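Cyp101j2 (Sphingobium yanoikuyae, PDB 5KYO) is a cytochrome P450 monooxygenase that uses its heme to hydroxylate 1,8-cineole. Local coordinates at residues A[144-149]-A[382-387]; A[179-184]-A[270-275]. All coordinates share one frame; numbering follows the deposited sequence. Where two conformers were deposited one is given.

Interaction 1. Residues A[144-149]-A[382-387]. With HEM (protoporphyrin IX containing Fe), chain G.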
# COMPACT_ATOMS: atom_id res chain seq x y z
N LYS A 144 14.05 7.38 -13.88
CA LYS A 144 14.50 8.60 -14.55
C LYS A 144 13.65 9.82 -14.17
O LYS A 144 14.18 10.76 -13.59
CB LYS A 144 14.53 8.42 -16.08
CG LYS A 144 15.90 8.14 -16.65
CD LYS A 144 16.01 8.56 -18.11
CE LYS A 144 17.42 8.34 -18.64
NZ LYS A 144 17.66 9.02 -19.96
N PRO A 145 12.33 9.81 -14.46
CA PRO A 145 11.65 11.08 -14.16
C PRO A 145 11.50 11.35 -12.66
O PRO A 145 11.17 12.49 -12.31
CB PRO A 145 10.27 10.91 -14.82
CG PRO A 145 10.04 9.42 -14.85
CD PRO A 145 11.40 8.78 -14.98
N LEU A 146 11.75 10.36 -11.80
CA LEU A 146 11.71 10.55 -10.35
C LEU A 146 13.08 10.93 -9.76
O LEU A 146 13.19 11.13 -8.55
CB LEU A 146 11.19 9.30 -9.64
CG LEU A 146 9.70 8.98 -9.71
CD1 LEU A 146 9.35 7.97 -8.64
CD2 LEU A 146 8.88 10.24 -9.54
N ARG A 147 14.10 11.03 -10.60
CA ARG A 147 15.44 11.41 -10.13
C ARG A 147 15.49 12.64 -9.21
O ARG A 147 16.18 12.60 -8.18
CB ARG A 147 16.35 11.65 -11.34
CG ARG A 147 17.66 10.88 -11.28
CD ARG A 147 17.46 9.43 -11.67
N PRO A 148 14.78 13.73 -9.54
CA PRO A 148 14.88 14.90 -8.65
C PRO A 148 14.12 14.74 -7.34
O PRO A 148 14.24 15.58 -6.45
CB PRO A 148 14.25 16.04 -9.47
CG PRO A 148 14.13 15.52 -10.86
CD PRO A 148 13.97 14.05 -10.73
N ILE A 149 13.33 13.68 -7.22
CA ILE A 149 12.51 13.52 -6.02
C ILE A 149 13.39 13.13 -4.84
O ILE A 149 13.06 13.41 -3.69
CB ILE A 149 11.38 12.51 -6.26
CG1 ILE A 149 10.50 12.99 -7.42
CG2 ILE A 149 10.53 12.28 -5.01
CD1 ILE A 149 10.08 14.46 -7.32
N ALA A 382 6.56 1.36 -6.80
CA ALA A 382 7.49 0.56 -6.00
C ALA A 382 8.88 1.21 -5.96
O ALA A 382 9.57 1.13 -4.95
CB ALA A 382 7.56 -0.86 -6.53
N HIS A 383 9.28 1.84 -7.06
CA HIS A 383 10.55 2.56 -7.13
C HIS A 383 10.59 3.73 -6.16
O HIS A 383 11.58 3.95 -5.45
CB HIS A 383 10.81 3.08 -8.55
CG HIS A 383 11.06 2.02 -9.57
ND1 HIS A 383 10.37 1.96 -10.76
CD2 HIS A 383 11.95 1.00 -9.59
CE1 HIS A 383 10.81 0.93 -11.47
NE2 HIS A 383 11.76 0.33 -10.78
N LEU A 384 9.50 4.48 -6.13
CA LEU A 384 9.36 5.62 -5.24
C LEU A 384 9.35 5.17 -3.80
O LEU A 384 9.91 5.84 -2.95
CB LEU A 384 8.07 6.39 -5.51
CG LEU A 384 7.88 7.59 -4.58
CD1 LEU A 384 9.01 8.62 -4.76
CD2 LEU A 384 6.52 8.21 -4.81
N ALA A 385 8.69 4.03 -3.55
CA ALA A 385 8.58 3.46 -2.21
C ALA A 385 9.95 3.10 -1.65
O ALA A 385 10.29 3.49 -0.54
CB ALA A 385 7.66 2.23 -2.22
N ARG A 386 10.74 2.37 -2.44
CA ARG A 386 12.14 2.07 -2.07
C ARG A 386 13.07 3.31 -1.95
O ARG A 386 13.96 3.32 -1.07
CB ARG A 386 12.72 1.10 -3.10
CG ARG A 386 11.99 -0.23 -3.16
CD ARG A 386 12.63 -1.19 -4.14
NE ARG A 386 11.70 -2.25 -4.47
CZ ARG A 386 11.10 -2.37 -5.65
NH1 ARG A 386 11.35 -1.49 -6.61
NH2 ARG A 386 10.25 -3.36 -5.86
N MET A 387 12.92 4.31 -2.83
CA MET A 387 13.71 5.54 -2.71
C MET A 387 13.41 6.27 -1.40
O MET A 387 14.34 6.70 -0.71
CB MET A 387 13.50 6.51 -3.89
CG MET A 387 14.00 7.95 -3.60
SD MET A 387 13.37 9.16 -4.82
CE MET A 387 14.15 8.51 -6.30
CHA HEM G . -0.78 -0.71 -6.93
CHB HEM G . 1.32 -1.71 -2.67
CHC HEM G . 3.53 2.65 -2.78
CHD HEM G . 0.71 3.94 -6.48
C1A HEM G . -0.37 -1.41 -5.82
C2A HEM G . -0.67 -2.80 -5.49
C3A HEM G . -0.10 -3.06 -4.30
C4A HEM G . 0.60 -1.86 -3.84
CMA HEM G . -0.14 -4.42 -3.55
CAA HEM G . -1.50 -3.82 -6.33
CBA HEM G . -3.00 -3.65 -6.15
CGA HEM G . -3.75 -4.73 -6.89
O1A HEM G . -3.56 -5.94 -6.56
O2A HEM G . -4.54 -4.40 -7.81
C1B HEM G . 2.14 -0.63 -2.36
C2B HEM G . 3.10 -0.55 -1.26
C3B HEM G . 3.69 0.66 -1.29
C4B HEM G . 3.15 1.38 -2.41
CMB HEM G . 3.37 -1.67 -0.22
CAB HEM G . 4.79 1.27 -0.37
CBB HEM G . 5.44 0.64 0.61
C1C HEM G . 2.98 3.37 -3.82
C2C HEM G . 3.40 4.69 -4.25
C3C HEM G . 2.60 5.05 -5.27
C4C HEM G . 1.68 3.96 -5.52
CMC HEM G . 4.54 5.48 -3.58
CAC HEM G . 2.58 6.33 -6.12
CBC HEM G . 3.49 7.30 -6.09
C1D HEM G . 0.02 2.84 -6.93
C2D HEM G . -0.97 2.83 -7.99
C3D HEM G . -1.39 1.39 -8.13
C4D HEM G . -0.66 0.65 -7.13
CMD HEM G . -1.52 3.98 -8.89
CAD HEM G . -2.44 0.85 -9.12
CBD HEM G . -1.77 0.11 -10.28
CGD HEM G . -2.85 -0.40 -11.22
O1D HEM G . -2.76 -0.18 -12.45
O2D HEM G . -3.83 -1.00 -10.71
NA HEM G . 0.41 -0.88 -4.79
NB HEM G . 2.21 0.58 -3.03
NC HEM G . 1.94 2.95 -4.61
ND HEM G . 0.16 1.54 -6.45
FE HEM G . 1.30 0.98 -4.82

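Interaction 2. Residues A[179-184]-A[270-275]. With HEM (protoporphyrin IX containing Fe), chain G.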
# COMPACT_ATOMS: atom_id res chain seq x y z
N GLN A 179 3.72 13.08 7.42
CA GLN A 179 4.13 14.37 6.86
C GLN A 179 4.81 14.25 5.50
O GLN A 179 5.19 15.25 4.92
CB GLN A 179 5.08 15.08 7.83
CG GLN A 179 4.53 15.20 9.23
CD GLN A 179 3.50 16.29 9.34
OE1 GLN A 179 3.29 17.06 8.40
NE2 GLN A 179 2.85 16.37 10.49
N LEU A 180 5.00 13.03 5.01
CA LEU A 180 5.80 12.80 3.81
C LEU A 180 5.01 12.67 2.48
O LEU A 180 5.35 13.34 1.50
CB LEU A 180 6.66 11.53 4.00
CG LEU A 180 7.78 11.60 5.05
CD1 LEU A 180 8.40 10.22 5.25
CD2 LEU A 180 8.82 12.61 4.61
N PRO A 181 3.99 11.79 2.42
CA PRO A 181 3.59 11.43 1.04
C PRO A 181 2.86 12.49 0.21
O PRO A 181 2.97 12.46 -1.02
CB PRO A 181 2.67 10.22 1.25
CG PRO A 181 3.05 9.66 2.59
CD PRO A 181 3.44 10.85 3.42
N VAL A 182 2.09 13.38 0.84
CA VAL A 182 1.36 14.36 0.05
C VAL A 182 2.36 15.37 -0.49
O VAL A 182 2.32 15.72 -1.68
CB VAL A 182 0.25 15.05 0.86
CG1 VAL A 182 -0.68 15.82 -0.10
CG2 VAL A 182 -0.58 14.02 1.57
N ARG A 183 3.27 15.80 0.36
CA ARG A 183 4.35 16.69 -0.06
C ARG A 183 5.18 16.10 -1.21
O ARG A 183 5.56 16.82 -2.12
CB ARG A 183 5.27 17.02 1.12
CG ARG A 183 4.65 17.93 2.17
CD ARG A 183 5.73 18.38 3.15
NE ARG A 183 5.29 19.45 4.04
CZ ARG A 183 4.67 19.24 5.20
NH1 ARG A 183 4.41 18.00 5.61
NH2 ARG A 183 4.31 20.28 5.95
N ILE A 184 5.46 14.81 -1.18
CA ILE A 184 6.24 14.19 -2.26
C ILE A 184 5.41 14.13 -3.55
O ILE A 184 5.92 14.41 -4.64
CB ILE A 184 6.70 12.79 -1.87
CG1 ILE A 184 7.71 12.88 -0.72
CG2 ILE A 184 7.31 12.05 -3.08
CD1 ILE A 184 7.98 11.52 -0.03
N GLY A 270 -2.60 6.15 -3.67
CA GLY A 270 -1.90 4.88 -3.77
C GLY A 270 -0.60 4.83 -2.97
O GLY A 270 -0.16 3.76 -2.54
N GLY A 271 0.00 5.99 -2.78
CA GLY A 271 1.28 6.08 -2.08
C GLY A 271 1.18 6.78 -0.74
O GLY A 271 2.20 7.17 -0.16
N LEU A 272 -0.04 6.95 -0.25
CA LEU A 272 -0.24 7.59 1.06
C LEU A 272 -0.24 6.55 2.21
O LEU A 272 0.78 6.36 2.85
CB LEU A 272 -1.54 8.42 1.04
CG LEU A 272 -1.91 9.27 2.26
CD1 LEU A 272 -0.74 10.08 2.77
CD2 LEU A 272 -3.08 10.20 1.92
N ASP A 273 -1.36 5.90 2.48
CA ASP A 273 -1.40 4.96 3.62
C ASP A 273 -0.38 3.82 3.50
O ASP A 273 0.17 3.39 4.52
CB ASP A 273 -2.81 4.38 3.80
CG ASP A 273 -3.79 5.39 4.38
OD1 ASP A 273 -3.36 6.51 4.75
OD2 ASP A 273 -5.00 5.07 4.47
N THR A 274 -0.15 3.32 2.28
CA THR A 274 0.90 2.32 2.02
C THR A 274 2.26 2.74 2.61
O THR A 274 2.84 2.05 3.44
CB THR A 274 1.09 2.05 0.49
OG1 THR A 274 1.21 3.28 -0.23
CG2 THR A 274 -0.05 1.23 -0.11
N VAL A 275 2.78 3.88 2.18
CA VAL A 275 4.09 4.35 2.64
C VAL A 275 4.09 4.69 4.14
O VAL A 275 5.03 4.31 4.88
CB VAL A 275 4.52 5.59 1.82
CG1 VAL A 275 5.71 6.30 2.46
CG2 VAL A 275 4.83 5.15 0.39
CHA HEM G . -0.78 -0.71 -6.93
CHB HEM G . 1.32 -1.71 -2.67
CHC HEM G . 3.53 2.65 -2.78
CHD HEM G . 0.71 3.94 -6.48
C1A HEM G . -0.37 -1.41 -5.82
C2A HEM G . -0.67 -2.80 -5.49
C3A HEM G . -0.10 -3.06 -4.30
C4A HEM G . 0.60 -1.86 -3.84
CMA HEM G . -0.14 -4.42 -3.55
CAA HEM G . -1.50 -3.82 -6.33
CBA HEM G . -3.00 -3.65 -6.15
CGA HEM G . -3.75 -4.73 -6.89
O1A HEM G . -3.56 -5.94 -6.56
O2A HEM G . -4.54 -4.40 -7.81
C1B HEM G . 2.14 -0.63 -2.36
C2B HEM G . 3.10 -0.55 -1.26
C3B HEM G . 3.69 0.66 -1.29
C4B HEM G . 3.15 1.38 -2.41
CMB HEM G . 3.37 -1.67 -0.22
CAB HEM G . 4.79 1.27 -0.37
CBB HEM G . 5.44 0.64 0.61
C1C HEM G . 2.98 3.37 -3.82
C2C HEM G . 3.40 4.69 -4.25
C3C HEM G . 2.60 5.05 -5.27
C4C HEM G . 1.68 3.96 -5.52
CMC HEM G . 4.54 5.48 -3.58
CAC HEM G . 2.58 6.33 -6.12
CBC HEM G . 3.49 7.30 -6.09
C1D HEM G . 0.02 2.84 -6.93
C2D HEM G . -0.97 2.83 -7.99
C3D HEM G . -1.39 1.39 -8.13
C4D HEM G . -0.66 0.65 -7.13
CMD HEM G . -1.52 3.98 -8.89
CAD HEM G . -2.44 0.85 -9.12
CBD HEM G . -1.77 0.11 -10.28
CGD HEM G . -2.85 -0.40 -11.22
O1D HEM G . -2.76 -0.18 -12.45
O2D HEM G . -3.83 -1.00 -10.71
NA HEM G . 0.41 -0.88 -4.79
NB HEM G . 2.21 0.58 -3.03
NC HEM G . 1.94 2.95 -4.61
ND HEM G . 0.16 1.54 -6.45
FE HEM G . 1.30 0.98 -4.82

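Interaction 1. Residues A[144-149]-A[382-387]
The carbonyl oxygen of Leu146 is met by two groups. Ile149 N donates a hydrogen bond to Leu146 O at 2.9 Å, and the methyl CE of Met387 packs against that same Leu146 O at 3.6 Å. The Ile149 N-H satisfies this oxygen from within its own segment; no hydrogen bond crosses to the helix. A type I beta turn from Lys144 to Arg147, with Arg147 N bonded to Lys144 O, shapes the loop that presents Leu146 to the helix.

Met387 reaches over with CG anti to its own N (chi1 164°). The chain then bends at the sulfur (chi3 -64°), which brings CE to the Leu146 carbonyl. The sulfur itself lies against Ile149: Met387 SD is 4.0 Å from Ile149 C, and it also touches Ile149 CB.

The rest of the contact is aliphatic. Leu146 CD1 sits against Leu384 CB at 3.7 Å, and the two leucine side chains cross at about a right angle. Ile149 uses its CG2 branch, which meets Leu384 CD1 at 4.0 Å. Leu384 thus divides its methyls: CD1 faces the loop, while Leu384 CD2 presses on the heme vinyl carbon CBC at 3.4 Å and on the ring methyl CMC. Ala385, one residue on, places CB 3.5 Å from heme CAB. This helix therefore supports the rim of the porphyrin, as the L helix does in P450s.

The segment 144-149 connects helix 131-140 to helix 149-164, and it rests on the first turns of helix 382-399. Helix 181-188 packs against the same place, with Ile188 touching Leu146, Ile149 and Leu384. Elsewhere on helix 382-399, Arg386 packs on Leu307 and Phe311 of helix 303-313.

Interaction 2. Residues A[179-184]-A[270-275]
Leu272 meets Pro181 because its CG lies opposite the backbone N (chi1 -175°) and chi2 of 47° turns CD1 onto the proline ring. Leu272 CD1 is 3.7 Å from Pro181 CB, and the two side chains cross at about a right angle. The same methyl meets Val182 CG2 at 4.1 Å. Pro181 CB also lies 3.4 Å from Gly271 O, and Pro181 CG makes a looser contact with Val275 CG1.

Behind this packing is the heme. Gly271 CA is 3.3 Å from heme C2C, and a side chain at either Gly270 or Gly271 would collide with the porphyrin. Thr274 lays CB and CG2 over pyrrole B. Its hydroxyl, placed between N and the carbonyl carbon, donates from Thr274 OG1 to Gly270 O at 2.7 Å. A valine here would probably leave Gly270 O without that bond, and the turn from Gly270 to Thr274 less firmly fixed. This turn and the Asp273-Thr274 pair are consistent with the distal I-helix groove of P450s, where dioxygen binds.

The contact joins the first turn of helix 181-188 to the junction of helices 257-270 and 273-288. Helix 196-206 borders it through Leu199 on Val182 and Ala203 on Leu272, while Val392 and Glu388 of helix 382-399 touch Leu180 and Val275.

Both interactions are buried, apolar, and without a hydrogen bond across their segments. The centres of interactions 1 and 2 lie about 13 Å apart. Interaction 2 is nearer the centre of the chain. They meet at Ile184, whose CG2 is 3.8 Å from Ile149 CG2 and also packs on Leu384 CD1, so helix 181-188 serves both. Both also touch the heme, but differently. The 382-387 helix mainly meets vinyl and methyl groups at the periphery of the heme. The 270-275 segment instead lies over the macrocycle, where glycines allow close approach. Interaction 1 sets a loop's leucine and isoleucine against a leucine and a methionine of a helix; interaction 2 relies on a proline in the first turn of a helix.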